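Lysyl-trna-dependent l-ysyl-phosphatidylgycerol synthase (Bacillus licheniformis, PDB 4V36) transfers lysine from lysyl-tRNA to phosphatidylglycerol, a lipid modification associated with bacterial resistance. Local coordinates at residues 24-29 and 47-52; 122-127 and 247-252; 142-147 and 241-246; 279-284 and 322-327. All blocks are in the same frame, centred on the assembly; numbering follows the deposited sequence.

Contact 1 of 4, residues 24-29 and 47-52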
loop_
_atom_site.group_PDB
_atom_site.type_symbol
_atom_site.label_atom_id
_atom_site.label_comp_id
_atom_site.label_asym_id
_atom_site.label_seq_id
_atom_site.Cartn_x
_atom_site.Cartn_y
_atom_site.Cartn_z
ATOM N N GLU A 24 -7.288 -11.767 -11.715
ATOM C CA GLU A 24 -6.898 -11.710 -13.117
ATOM C C GLU A 24 -8.100 -11.871 -14.047
ATOM O O GLU A 24 -8.042 -11.490 -15.215
ATOM C CB GLU A 24 -5.843 -12.776 -13.426
ATOM C CG GLU A 24 -6.309 -14.207 -13.222
ATOM C CD GLU A 24 -5.219 -15.219 -13.521
ATOM O OE1 GLU A 24 -4.060 -14.801 -13.730
ATOM O OE2 GLU A 24 -5.520 -16.431 -13.548
ATOM N N GLU A 25 -9.191 -12.424 -13.525
ATOM C CA GLU A 25 -10.390 -12.632 -14.332
ATOM C C GLU A 25 -11.451 -11.568 -14.059
ATOM O O GLU A 25 -12.406 -11.428 -14.821
ATOM C CB GLU A 25 -10.975 -14.025 -14.079
ATOM C CG GLU A 25 -11.711 -14.163 -12.754
ATOM C CD GLU A 25 -12.225 -15.570 -12.513
ATOM O OE1 GLU A 25 -12.259 -16.366 -13.475
ATOM O OE2 GLU A 25 -12.591 -15.880 -11.358
ATOM N N LYS A 26 -11.284 -10.821 -12.972
ATOM C CA LYS A 26 -12.253 -9.795 -12.602
ATOM C C LYS A 26 -11.589 -8.436 -12.394
ATOM O O LYS A 26 -12.245 -7.398 -12.462
ATOM C CB LYS A 26 -13.011 -10.201 -11.335
ATOM C CG LYS A 26 -13.794 -11.500 -11.460
ATOM C CD LYS A 26 -14.855 -11.410 -12.542
ATOM C CE LYS A 26 -15.638 -12.708 -12.655
ATOM N NZ LYS A 26 -16.687 -12.636 -13.709
ATOM N N GLY A 27 -10.284 -8.452 -12.139
ATOM C CA GLY A 27 -9.544 -7.226 -11.895
ATOM C C GLY A 27 -9.445 -6.909 -10.416
ATOM O O GLY A 27 -10.139 -7.507 -9.595
ATOM N N GLY A 28 -8.576 -5.963 -10.075
ATOM C CA GLY A 28 -8.394 -5.558 -8.694
ATOM C C GLY A 28 -8.083 -4.080 -8.569
ATOM O O GLY A 28 -8.196 -3.331 -9.539
ATOM N N ASN A 29 -7.693 -3.658 -7.370
ATOM C CA ASN A 29 -7.318 -2.270 -7.137
ATOM C C ASN A 29 -5.907 -2.154 -6.566
ATOM O O ASN A 29 -5.061 -3.016 -6.802
ATOM C CB ASN A 29 -8.324 -1.589 -6.203
ATOM C CG ASN A 29 -8.433 -2.280 -4.858
ATOM O OD1 ASN A 29 -7.645 -2.021 -3.948
ATOM N ND2 ASN A 29 -9.419 -3.158 -4.724
ATOM N N ASP A 47 -22.719 -12.901 -6.774
ATOM C CA ASP A 47 -22.507 -12.779 -8.210
ATOM C C ASP A 47 -21.179 -13.412 -8.616
ATOM O O ASP A 47 -21.034 -13.918 -9.729
ATOM C CB ASP A 47 -22.546 -11.307 -8.628
ATOM C CG ASP A 47 -22.420 -11.120 -10.125
ATOM O OD1 ASP A 47 -22.855 -12.017 -10.877
ATOM O OD2 ASP A 47 -21.888 -10.073 -10.549
ATOM N N GLY A 48 -20.212 -13.381 -7.703
ATOM C CA GLY A 48 -18.903 -13.952 -7.956
ATOM C C GLY A 48 -18.013 -13.034 -8.770
ATOM O O GLY A 48 -17.004 -13.466 -9.328
ATOM N N ASN A 49 -18.389 -11.761 -8.839
ATOM C CA ASN A 49 -17.641 -10.783 -9.621
ATOM C C ASN A 49 -16.940 -9.739 -8.756
ATOM O O ASN A 49 -16.125 -8.962 -9.253
ATOM C CB ASN A 49 -18.569 -10.081 -10.616
ATOM C CG ASN A 49 -19.149 -11.031 -11.647
ATOM O OD1 ASN A 49 -19.165 -12.246 -11.453
ATOM N ND2 ASN A 49 -19.633 -10.478 -12.753
ATOM N N ALA A 50 -17.257 -9.723 -7.465
ATOM C CA ALA A 50 -16.699 -8.724 -6.559
ATOM C C ALA A 50 -16.176 -9.351 -5.268
ATOM O O ALA A 50 -16.612 -10.432 -4.869
ATOM C CB ALA A 50 -17.738 -7.663 -6.247
ATOM N N LEU A 51 -15.244 -8.662 -4.615
ATOM C CA LEU A 51 -14.599 -9.192 -3.418
ATOM C C LEU A 51 -14.272 -8.113 -2.388
ATOM O O LEU A 51 -13.748 -7.052 -2.727
ATOM C CB LEU A 51 -13.318 -9.936 -3.802
ATOM C CG LEU A 51 -12.410 -10.367 -2.649
ATOM C CD1 LEU A 51 -13.104 -11.394 -1.768
ATOM C CD2 LEU A 51 -11.095 -10.910 -3.179
ATOM N N ILE A 52 -14.579 -8.398 -1.128
ATOM C CA ILE A 52 -14.228 -7.509 -0.027
ATOM C C ILE A 52 -13.240 -8.179 0.924
ATOM O O ILE A 52 -13.514 -9.249 1.470
ATOM C CB ILE A 52 -15.475 -7.064 0.763
ATOM C CG1 ILE A 52 -16.244 -5.997 -0.016
ATOM C CG2 ILE A 52 -15.080 -6.528 2.132
ATOM C CD1 ILE A 52 -17.424 -5.424 0.741
#
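The C-terminal end of helix 16-25 meets the turn that leads into strand 50-57, and K26 spans the gap by laying its aliphatic chain beside G48 and N49. This is plain packing at the protein surface. K26 is the first residue to leave the helix, and its CB points at the turn. CG stands beside the backbone N (chi1 -60°), and a second bend at CG (chi2 -61°) leads the chain along the turn's main chain, past the carbonyl and CA of N49, until K26 CE lies 3.7 Å from G48 O. Lysine suits such a place, because its methylenes can line a backbone while the ammonium group stays near the surface. On both sides glycine permits the backbone path, G48 having positive phi in the turn before the strand and G27 carrying the chain away from the helix end. Around the contact, S45 OG bonds to A50 N, D47 OD2 is tied to S73 OG, and N49 pairs through its backbone with R70. L51 then packs on L19 and F22 of helix 16-25, while A50 and I52 rest on V77 of helix 74-87.

Contact 2 of 4, residues 122-127 and 247-252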
loop_
_atom_site.group_PDB
_atom_site.type_symbol
_atom_site.label_atom_id
_atom_site.label_comp_id
_atom_site.label_asym_id
_atom_site.label_seq_id
_atom_site.Cartn_x
_atom_site.Cartn_y
_atom_site.Cartn_z
ATOM N N ASP A 122 4.012 10.663 -12.996
ATOM C CA ASP A 122 3.944 10.444 -14.436
ATOM C C ASP A 122 5.314 10.017 -14.957
ATOM O O ASP A 122 6.258 10.805 -14.959
ATOM C CB ASP A 122 3.464 11.712 -15.148
ATOM C CG ASP A 122 3.035 11.460 -16.585
ATOM O OD1 ASP A 122 3.533 10.502 -17.213
ATOM O OD2 ASP A 122 2.191 12.231 -17.091
ATOM N N LEU A 123 5.414 8.768 -15.405
ATOM C CA LEU A 123 6.690 8.211 -15.844
ATOM C C LEU A 123 7.146 8.769 -17.190
ATOM O O LEU A 123 8.339 8.771 -17.496
ATOM C CB LEU A 123 6.602 6.685 -15.920
ATOM C CG LEU A 123 6.412 5.960 -14.585
ATOM C CD1 LEU A 123 6.372 4.455 -14.792
ATOM C CD2 LEU A 123 7.516 6.343 -13.612
ATOM N N ASP A 124 6.197 9.240 -17.991
ATOM C CA ASP A 124 6.519 9.792 -19.302
ATOM C C ASP A 124 7.163 11.168 -19.194
ATOM O O ASP A 124 8.072 11.495 -19.957
ATOM C CB ASP A 124 5.265 9.873 -20.175
ATOM C CG ASP A 124 4.800 8.514 -20.654
ATOM O OD1 ASP A 124 5.660 7.631 -20.862
ATOM O OD2 ASP A 124 3.577 8.328 -20.823
ATOM N N THR A 125 6.694 11.969 -18.242
ATOM C CA THR A 125 7.174 13.339 -18.100
ATOM C C THR A 125 8.206 13.491 -16.986
ATOM O O THR A 125 8.746 14.578 -16.781
ATOM C CB THR A 125 6.013 14.314 -17.833
ATOM O OG1 THR A 125 5.279 13.884 -16.681
ATOM C CG2 THR A 125 5.079 14.370 -19.031
ATOM N N PHE A 126 8.483 12.409 -16.267
ATOM C CA PHE A 126 9.499 12.454 -15.221
ATOM C C PHE A 126 10.899 12.425 -15.816
ATOM O O PHE A 126 11.166 11.692 -16.768
ATOM C CB PHE A 126 9.336 11.293 -14.237
ATOM C CG PHE A 126 10.475 11.167 -13.263
ATOM C CD1 PHE A 126 10.567 12.014 -12.170
ATOM C CD2 PHE A 126 11.460 10.210 -13.446
ATOM C CE1 PHE A 126 11.616 11.905 -11.276
ATOM C CE2 PHE A 126 12.513 10.097 -12.555
ATOM C CZ PHE A 126 12.590 10.945 -11.470
ATOM N N THR A 127 11.791 13.224 -15.240
ATOM C CA THR A 127 13.185 13.251 -15.663
ATOM C C THR A 127 14.062 13.852 -14.573
ATOM O O THR A 127 13.570 14.533 -13.674
ATOM C CB THR A 127 13.371 14.057 -16.964
ATOM O OG1 THR A 127 14.747 14.016 -17.363
ATOM C CG2 THR A 127 12.949 15.505 -16.762
ATOM N N TRP A 247 13.116 1.993 -15.105
ATOM C CA TRP A 247 12.696 0.655 -15.502
ATOM C C TRP A 247 11.228 0.633 -15.917
ATOM O O TRP A 247 10.864 -0.009 -16.902
ATOM C CB TRP A 247 12.938 -0.336 -14.362
ATOM C CG TRP A 247 12.486 -1.730 -14.667
ATOM C CD1 TRP A 247 13.205 -2.707 -15.291
ATOM C CD2 TRP A 247 11.213 -2.305 -14.354
ATOM N NE1 TRP A 247 12.456 -3.856 -15.388
ATOM C CE2 TRP A 247 11.230 -3.635 -14.820
ATOM C CE3 TRP A 247 10.060 -1.826 -13.724
ATOM C CZ2 TRP A 247 10.139 -4.489 -14.679
ATOM C CZ3 TRP A 247 8.978 -2.675 -13.585
ATOM C CH2 TRP A 247 9.025 -3.991 -14.060
ATOM N N GLY A 248 10.392 1.338 -15.160
ATOM C CA GLY A 248 8.969 1.401 -15.443
ATOM C C GLY A 248 8.668 2.060 -16.775
ATOM O O GLY A 248 7.803 1.604 -17.524
ATOM N N LYS A 249 9.384 3.140 -17.070
ATOM C CA LYS A 249 9.230 3.842 -18.337
ATOM C C LYS A 249 9.698 2.963 -19.492
ATOM O O LYS A 249 9.130 2.995 -20.583
ATOM C CB LYS A 249 10.008 5.160 -18.319
ATOM C CG LYS A 249 9.884 5.986 -19.591
ATOM C CD LYS A 249 10.703 7.263 -19.496
ATOM C CE LYS A 249 10.574 8.100 -20.757
ATOM N NZ LYS A 249 9.165 8.509 -21.010
ATOM N N GLU A 250 10.734 2.172 -19.233
ATOM C CA GLU A 250 11.301 1.284 -20.239
ATOM C C GLU A 250 10.351 0.139 -20.576
ATOM O O GLU A 250 10.288 -0.309 -21.720
ATOM C CB GLU A 250 12.646 0.730 -19.759
ATOM C CG GLU A 250 13.370 -0.141 -20.774
ATOM C CD GLU A 250 13.931 0.654 -21.940
ATOM O OE1 GLU A 250 14.026 1.895 -21.829
ATOM O OE2 GLU A 250 14.279 0.036 -22.968
ATOM N N GLN A 251 9.610 -0.331 -19.577
ATOM C CA GLN A 251 8.687 -1.442 -19.774
ATOM C C GLN A 251 7.395 -0.991 -20.446
ATOM O O GLN A 251 6.666 -1.804 -21.013
ATOM C CB GLN A 251 8.375 -2.122 -18.438
ATOM C CG GLN A 251 9.574 -2.799 -17.795
ATOM C CD GLN A 251 10.150 -3.905 -18.655
ATOM O OE1 GLN A 251 9.419 -4.621 -19.341
ATOM N NE2 GLN A 251 11.471 -4.049 -18.627
ATOM N N GLY A 252 7.113 0.305 -20.377
ATOM C CA GLY A 252 5.937 0.857 -21.025
ATOM C C GLY A 252 4.850 1.281 -20.057
ATOM O O GLY A 252 3.707 1.506 -20.457
#
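Charge and polar attraction join K249, near the end of helix 236-251, to D124 in the loop after strand 111-122. The lysine is extended as far as CE, and the turn at its last torsion (chi4 60°) carries NZ to the loop. There K249 NZ gives a weak hydrogen bond to D124 O at 3.3 Å and forms a long salt bridge with D124 OD1 at 3.6 Å. Both partners are exposed, so this is probably a modest electrostatic tie; a long, flexible residue is what such a span needs. The loop itself is shaped by an Asx turn, in which D122 OD1 accepts from D124 N at 3.0 Å, met on its anti side and 29° out of the carboxylate plane.

Van der Waals contacts accompany this. The K249 methylenes run past the L123 carbonyl, K249 CD 3.4 Å from L123 O, and L123 CD1 settles 3.9 Å from G248 C. Glycine suits position 248, because without a side chain it lets that methyl come right up to the helix backbone.

Backbone bonds add to this: L123 pairs with T254, just beyond the helix. G252, with positive phi, is the C-prime residue of a Schellman motif, with Y253 N bonded to G248 O. The contact thus lies at the C-terminal end of the helix in a beta-alpha-beta crossover from strand 220-228 to strand 255-261.

Contact 3 of 4, residues 142-147 and 241-246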
loop_
_atom_site.group_PDB
_atom_site.type_symbol
_atom_site.label_atom_id
_atom_site.label_comp_id
_atom_site.label_asym_id
_atom_site.label_seq_id
_atom_site.Cartn_x
_atom_site.Cartn_y
_atom_site.Cartn_z
ATOM N N ARG A 142 26.117 9.543 -8.778
ATOM C CA ARG A 142 27.001 8.992 -7.756
ATOM C C ARG A 142 26.856 7.475 -7.660
ATOM O O ARG A 142 27.850 6.751 -7.597
ATOM C CB ARG A 142 26.722 9.642 -6.401
ATOM C CG ARG A 142 27.516 9.048 -5.247
ATOM C CD ARG A 142 27.530 9.985 -4.048
ATOM N NE ARG A 142 26.193 10.451 -3.690
ATOM C CZ ARG A 142 25.399 9.850 -2.810
ATOM N NH1 ARG A 142 25.804 8.750 -2.191
ATOM N NH2 ARG A 142 24.199 10.349 -2.548
ATOM N N PHE A 143 25.613 7.001 -7.657
ATOM C CA PHE A 143 25.342 5.568 -7.640
ATOM C C PHE A 143 25.852 4.904 -8.915
ATOM O O PHE A 143 26.349 3.779 -8.884
ATOM C CB PHE A 143 23.844 5.303 -7.464
ATOM C CG PHE A 143 23.394 5.277 -6.029
ATOM C CD1 PHE A 143 23.166 6.455 -5.336
ATOM C CD2 PHE A 143 23.193 4.071 -5.374
ATOM C CE1 PHE A 143 22.751 6.432 -4.016
ATOM C CE2 PHE A 143 22.778 4.042 -4.056
ATOM C CZ PHE A 143 22.557 5.224 -3.376
ATOM N N GLU A 144 25.727 5.609 -10.035
ATOM C CA GLU A 144 26.232 5.111 -11.310
ATOM C C GLU A 144 27.754 5.096 -11.317
ATOM O O GLU A 144 28.372 4.201 -11.892
ATOM C CB GLU A 144 25.707 5.960 -12.470
ATOM C CG GLU A 144 24.241 5.733 -12.795
ATOM C CD GLU A 144 23.983 4.361 -13.383
ATOM O OE1 GLU A 144 24.297 4.154 -14.573
ATOM O OE2 GLU A 144 23.468 3.488 -12.652
ATOM N N ARG A 145 28.354 6.093 -10.673
ATOM C CA ARG A 145 29.806 6.202 -10.606
ATOM C C ARG A 145 30.399 5.083 -9.758
ATOM O O ARG A 145 31.370 4.439 -10.152
ATOM C CB ARG A 145 30.218 7.563 -10.040
ATOM C CG ARG A 145 31.705 7.863 -10.147
ATOM C CD ARG A 145 32.071 9.153 -9.423
ATOM N NE ARG A 145 31.157 10.248 -9.741
ATOM C CZ ARG A 145 30.277 10.760 -8.886
ATOM N NH1 ARG A 145 30.193 10.281 -7.652
ATOM N NH2 ARG A 145 29.482 11.753 -9.261
ATOM N N GLU A 146 29.800 4.852 -8.593
ATOM C CA GLU A 146 30.310 3.862 -7.650
ATOM C C GLU A 146 29.979 2.433 -8.081
ATOM O O GLU A 146 30.349 1.473 -7.405
ATOM C CB GLU A 146 29.762 4.138 -6.249
ATOM C CG GLU A 146 30.193 5.484 -5.685
ATOM C CD GLU A 146 29.675 5.730 -4.282
ATOM O OE1 GLU A 146 29.124 4.789 -3.675
ATOM O OE2 GLU A 146 29.818 6.868 -3.787
ATOM N N GLY A 147 29.279 2.301 -9.203
ATOM C CA GLY A 147 29.087 1.009 -9.836
ATOM C C GLY A 147 27.948 0.161 -9.306
ATOM O O GLY A 147 28.040 -1.066 -9.295
ATOM N N PHE A 241 14.000 4.900 -6.387
ATOM C CA PHE A 241 12.846 5.406 -7.124
ATOM C C PHE A 241 13.250 5.880 -8.516
ATOM O O PHE A 241 12.484 5.746 -9.469
ATOM C CB PHE A 241 12.161 6.539 -6.358
ATOM C CG PHE A 241 11.236 6.067 -5.274
ATOM C CD1 PHE A 241 10.124 5.302 -5.582
ATOM C CD2 PHE A 241 11.471 6.393 -3.950
ATOM C CE1 PHE A 241 9.268 4.865 -4.589
ATOM C CE2 PHE A 241 10.620 5.959 -2.952
ATOM C CZ PHE A 241 9.517 5.194 -3.271
ATOM N N ILE A 242 14.454 6.430 -8.630
ATOM C CA ILE A 242 14.978 6.855 -9.923
ATOM C C ILE A 242 15.190 5.646 -10.831
ATOM O O ILE A 242 14.783 5.653 -11.994
ATOM C CB ILE A 242 16.300 7.633 -9.775
ATOM C CG1 ILE A 242 16.054 8.974 -9.080
ATOM C CG2 ILE A 242 16.940 7.869 -11.133
ATOM C CD1 ILE A 242 17.323 9.734 -8.759
ATOM N N TYR A 243 15.819 4.607 -10.290
ATOM C CA TYR A 243 16.014 3.364 -11.029
ATOM C C TYR A 243 14.679 2.705 -11.360
ATOM O O TYR A 243 14.502 2.155 -12.448
ATOM C CB TYR A 243 16.893 2.392 -10.240
ATOM C CG TYR A 243 18.366 2.736 -10.247
ATOM C CD1 TYR A 243 19.086 2.763 -11.434
ATOM C CD2 TYR A 243 19.040 3.014 -9.066
ATOM C CE1 TYR A 243 20.433 3.071 -11.446
ATOM C CE2 TYR A 243 20.388 3.323 -9.067
ATOM C CZ TYR A 243 21.079 3.349 -10.259
ATOM O OH TYR A 243 22.420 3.655 -10.264
ATOM N N LEU A 244 13.742 2.760 -10.417
ATOM C CA LEU A 244 12.411 2.195 -10.619
ATOM C C LEU A 244 11.661 2.909 -11.737
ATOM O O LEU A 244 11.046 2.267 -12.588
ATOM C CB LEU A 244 11.595 2.260 -9.328
ATOM C CG LEU A 244 11.795 1.125 -8.324
ATOM C CD1 LEU A 244 10.998 1.385 -7.056
ATOM C CD2 LEU A 244 11.400 -0.203 -8.944
ATOM N N PHE A 245 11.713 4.237 -11.727
ATOM C CA PHE A 245 11.017 5.036 -12.732
ATOM C C PHE A 245 11.629 4.828 -14.115
ATOM O O PHE A 245 10.925 4.858 -15.125
ATOM C CB PHE A 245 11.043 6.521 -12.363
ATOM C CG PHE A 245 10.277 6.852 -11.111
ATOM C CD1 PHE A 245 9.422 5.926 -10.534
ATOM C CD2 PHE A 245 10.410 8.095 -10.512
ATOM C CE1 PHE A 245 8.721 6.232 -9.383
ATOM C CE2 PHE A 245 9.711 8.406 -9.363
ATOM C CZ PHE A 245 8.863 7.474 -8.798
ATOM N N GLN A 246 12.942 4.620 -14.153
ATOM C CA GLN A 246 13.634 4.336 -15.405
ATOM C C GLN A 246 13.188 2.995 -15.974
ATOM O O GLN A 246 12.914 2.873 -17.168
ATOM C CB GLN A 246 15.148 4.338 -15.199
ATOM C CG GLN A 246 15.937 3.920 -16.431
ATOM C CD GLN A 246 17.429 3.858 -16.176
ATOM O OE1 GLN A 246 17.887 4.041 -15.048
ATOM N NE2 GLN A 246 18.199 3.600 -17.226
#
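Y243 reaches out from helix 236-251, the connecting helix of the beta-alpha-beta crossover between strands 220-228 and 255-261, to meet E144 and F143 near the end of helix 134-145. The main chains are well separated, the CA atoms of F143 and Y243 being 10.2 Å apart, so a long side chain must fill the gap. Tyrosine does so with a rigid apolar ring and a polar tip.

Y243 CB already points at the other helix, and the ring carries on in that direction. The glutamate comes to meet it by folding back: its CG lies beside the backbone N (chi1 -74°), and a further bend (chi2 -69°) turns the carboxylate from the exposed flank of helix 134-145 toward the phenol. Y243 OH donates to E144 OE2 in a short bond of 2.6 Å. The acceptor lies at the edge of the ring, in its plane, 3.3 Å from Y243 CE1, while the carboxylate plane is turned 59° from that of the ring.

F143 touches with its root. Its CB packs 3.5 Å from Y243 OH and 4.3 Å from Y243 CE2, but its ring swings away to P233 and meets the ring of Y148. The hydroxyl is therefore flanked by a methylene as well as by its acceptor. Near the same helix end, R142 NH2 bonds to K234 O, just ahead of helix 236-251, a further tie between the two parts. In the central bond, E144 OE2 accepts the phenol O-H on its anti lone pair, the one away from E144 OE1.

Contact 4 of 4, residues 279-284 and 322-327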
loop_
_atom_site.group_PDB
_atom_site.type_symbol
_atom_site.label_atom_id
_atom_site.label_comp_id
_atom_site.label_asym_id
_atom_site.label_seq_id
_atom_site.Cartn_x
_atom_site.Cartn_y
_atom_site.Cartn_z
ATOM N N ALA A 279 -6.799 14.993 17.226
ATOM C CA ALA A 279 -5.481 15.533 16.911
ATOM C C ALA A 279 -4.369 14.654 17.473
ATOM O O ALA A 279 -3.409 14.333 16.774
ATOM C CB ALA A 279 -5.352 16.954 17.441
ATOM N N ALA A 280 -4.510 14.260 18.735
ATOM C CA ALA A 280 -3.507 13.435 19.399
ATOM C C ALA A 280 -3.379 12.066 18.735
ATOM O O ALA A 280 -2.283 11.515 18.632
ATOM C CB ALA A 280 -3.847 13.277 20.872
ATOM N N VAL A 281 -4.506 11.528 18.282
ATOM C CA VAL A 281 -4.528 10.219 17.643
ATOM C C VAL A 281 -3.817 10.242 16.291
ATOM O O VAL A 281 -3.062 9.327 15.960
ATOM C CB VAL A 281 -5.973 9.719 17.452
ATOM C CG1 VAL A 281 -5.997 8.476 16.587
ATOM C CG2 VAL A 281 -6.616 9.441 18.799
ATOM N N ILE A 282 -4.051 11.298 15.519
ATOM C CA ILE A 282 -3.473 11.409 14.185
ATOM C C ILE A 282 -1.956 11.558 14.220
ATOM O O ILE A 282 -1.245 10.867 13.493
ATOM C CB ILE A 282 -4.077 12.591 13.413
ATOM C CG1 ILE A 282 -5.529 12.286 13.051
ATOM C CG2 ILE A 282 -3.275 12.881 12.155
ATOM C CD1 ILE A 282 -6.108 13.236 12.048
ATOM N N PHE A 283 -1.459 12.454 15.067
ATOM C CA PHE A 283 -0.018 12.653 15.191
ATOM C C PHE A 283 0.662 11.406 15.750
ATOM O O PHE A 283 1.835 11.152 15.476
ATOM C CB PHE A 283 0.287 13.870 16.067
ATOM C CG PHE A 283 0.051 15.184 15.377
ATOM C CD1 PHE A 283 0.948 15.655 14.432
ATOM C CD2 PHE A 283 -1.064 15.950 15.672
ATOM C CE1 PHE A 283 0.735 16.863 13.792
ATOM C CE2 PHE A 283 -1.283 17.159 15.038
ATOM C CZ PHE A 283 -0.383 17.616 14.097
ATOM N N ASN A 284 -0.081 10.632 16.534
ATOM C CA ASN A 284 0.387 9.328 16.989
ATOM C C ASN A 284 0.475 8.357 15.821
ATOM O O ASN A 284 1.350 7.492 15.773
ATOM C CB ASN A 284 -0.544 8.765 18.066
ATOM C CG ASN A 284 -0.167 7.354 18.486
ATOM O OD1 ASN A 284 -0.607 6.376 17.884
ATOM N ND2 ASN A 284 0.650 7.246 19.528
ATOM N N THR A 322 -11.755 4.887 16.270
ATOM C CA THR A 322 -11.666 4.159 15.009
ATOM C C THR A 322 -10.249 4.170 14.441
ATOM O O THR A 322 -9.742 3.141 13.991
ATOM C CB THR A 322 -12.634 4.748 13.964
ATOM O OG1 THR A 322 -13.978 4.654 14.452
ATOM C CG2 THR A 322 -12.523 4.000 12.642
ATOM N N MET A 323 -9.613 5.337 14.473
ATOM C CA MET A 323 -8.249 5.484 13.977
ATOM C C MET A 323 -7.260 4.658 14.792
ATOM O O MET A 323 -6.322 4.081 14.243
ATOM C CB MET A 323 -7.834 6.955 13.988
ATOM C CG MET A 323 -8.533 7.810 12.948
ATOM S SD MET A 323 -8.076 7.343 11.269
ATOM C CE MET A 323 -6.302 7.597 11.314
ATOM N N ILE A 324 -7.474 4.603 16.103
ATOM C CA ILE A 324 -6.615 3.828 16.993
ATOM C C ILE A 324 -6.728 2.332 16.708
ATOM O O ILE A 324 -5.719 1.625 16.645
ATOM C CB ILE A 324 -6.954 4.098 18.474
ATOM C CG1 ILE A 324 -6.501 5.503 18.869
ATOM C CG2 ILE A 324 -6.289 3.073 19.377
ATOM C CD1 ILE A 324 -5.003 5.706 18.768
ATOM N N LEU A 325 -7.957 1.857 16.530
ATOM C CA LEU A 325 -8.203 0.448 16.240
ATOM C C LEU A 325 -7.520 0.016 14.946
ATOM O O LEU A 325 -6.935 -1.064 14.872
ATOM C CB LEU A 325 -9.705 0.173 16.156
ATOM C CG LEU A 325 -10.532 0.488 17.405
ATOM C CD1 LEU A 325 -12.012 0.267 17.137
ATOM C CD2 LEU A 325 -10.068 -0.350 18.587
ATOM N N VAL A 326 -7.599 0.871 13.930
ATOM C CA VAL A 326 -6.974 0.596 12.643
ATOM C C VAL A 326 -5.453 0.646 12.759
ATOM O O VAL A 326 -4.749 -0.190 12.193
ATOM C CB VAL A 326 -7.446 1.593 11.563
ATOM C CG1 VAL A 326 -6.685 1.381 10.262
ATOM C CG2 VAL A 326 -8.942 1.452 11.335
ATOM N N THR A 327 -4.953 1.627 13.505
ATOM C CA THR A 327 -3.519 1.767 13.729
ATOM C C THR A 327 -2.943 0.526 14.406
ATOM O O THR A 327 -1.897 0.017 14.002
ATOM C CB THR A 327 -3.201 3.007 14.587
ATOM O OG1 THR A 327 -3.640 4.188 13.904
ATOM C CG2 THR A 327 -1.709 3.110 14.849
#
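Apolar packing of V281 against M323 and I324 joins helix 276-285 to helix 319-330. The two methyls of the valine share the work. CG1 stands opposite the backbone N (chi1 171°), which directs it between two neighbours: V281 CG1 lies 3.5 Å from M323 CB and 3.7 Å from I324 CD1. V281 CG2 rests alongside the isoleucine, 3.9 Å from I324 CG1. A short beta-branched residue suits this spot, since the backbones are close, with 6.8 Å between the CA atoms of V281 and I324. M323 offers only its root here; the bends at its second and third torsions fold the rest of the chain away from V281, and the side chain also touches M289 and, on strand 111-122, L115.

Hydrogen bonding holds the next turn of helix 319-330. T327 OG1 donates to M323 O at 2.7 Å, from 36° above the carbonyl plane, while T327 N reaches the same oxygen from the opposite face at 2.9 Å. Threonine can thus satisfy its hydroxyl proton within its own helix. T327 OG1 also bonds N285 ND2 from helix 276-285, adding a polar link between the helices beside the apolar one.

Both helices pack on the large mixed sheet. I282 rests on F113 of strand 111-122, T322 touches I93 and V326 touches Y95 of strand 91-97, and V326 also reaches V62 of strand 60-69.

From the N terminus, contact 1 closes first, a short loop of 17 residues through which helix 16-25 is held against the start of strand 50-57. Contact 2 opens after strand 111-122 and spans 119 residues to the end of helix 236-251. Contact 3 is nested inside it, tying helix 134-145 to the same helix; the two touch where L123 and F126 pack on F245. Contact 4 follows in series and pairs helices 276-285 and 319-330 beside the sheet. Contacts 2 and 4 lie on opposite sides of the chain's centre, their own centres 36 Å apart. Between segments 142-147 and 241-246, the chain also supplies the lysine amide pocket, including D224 and R227.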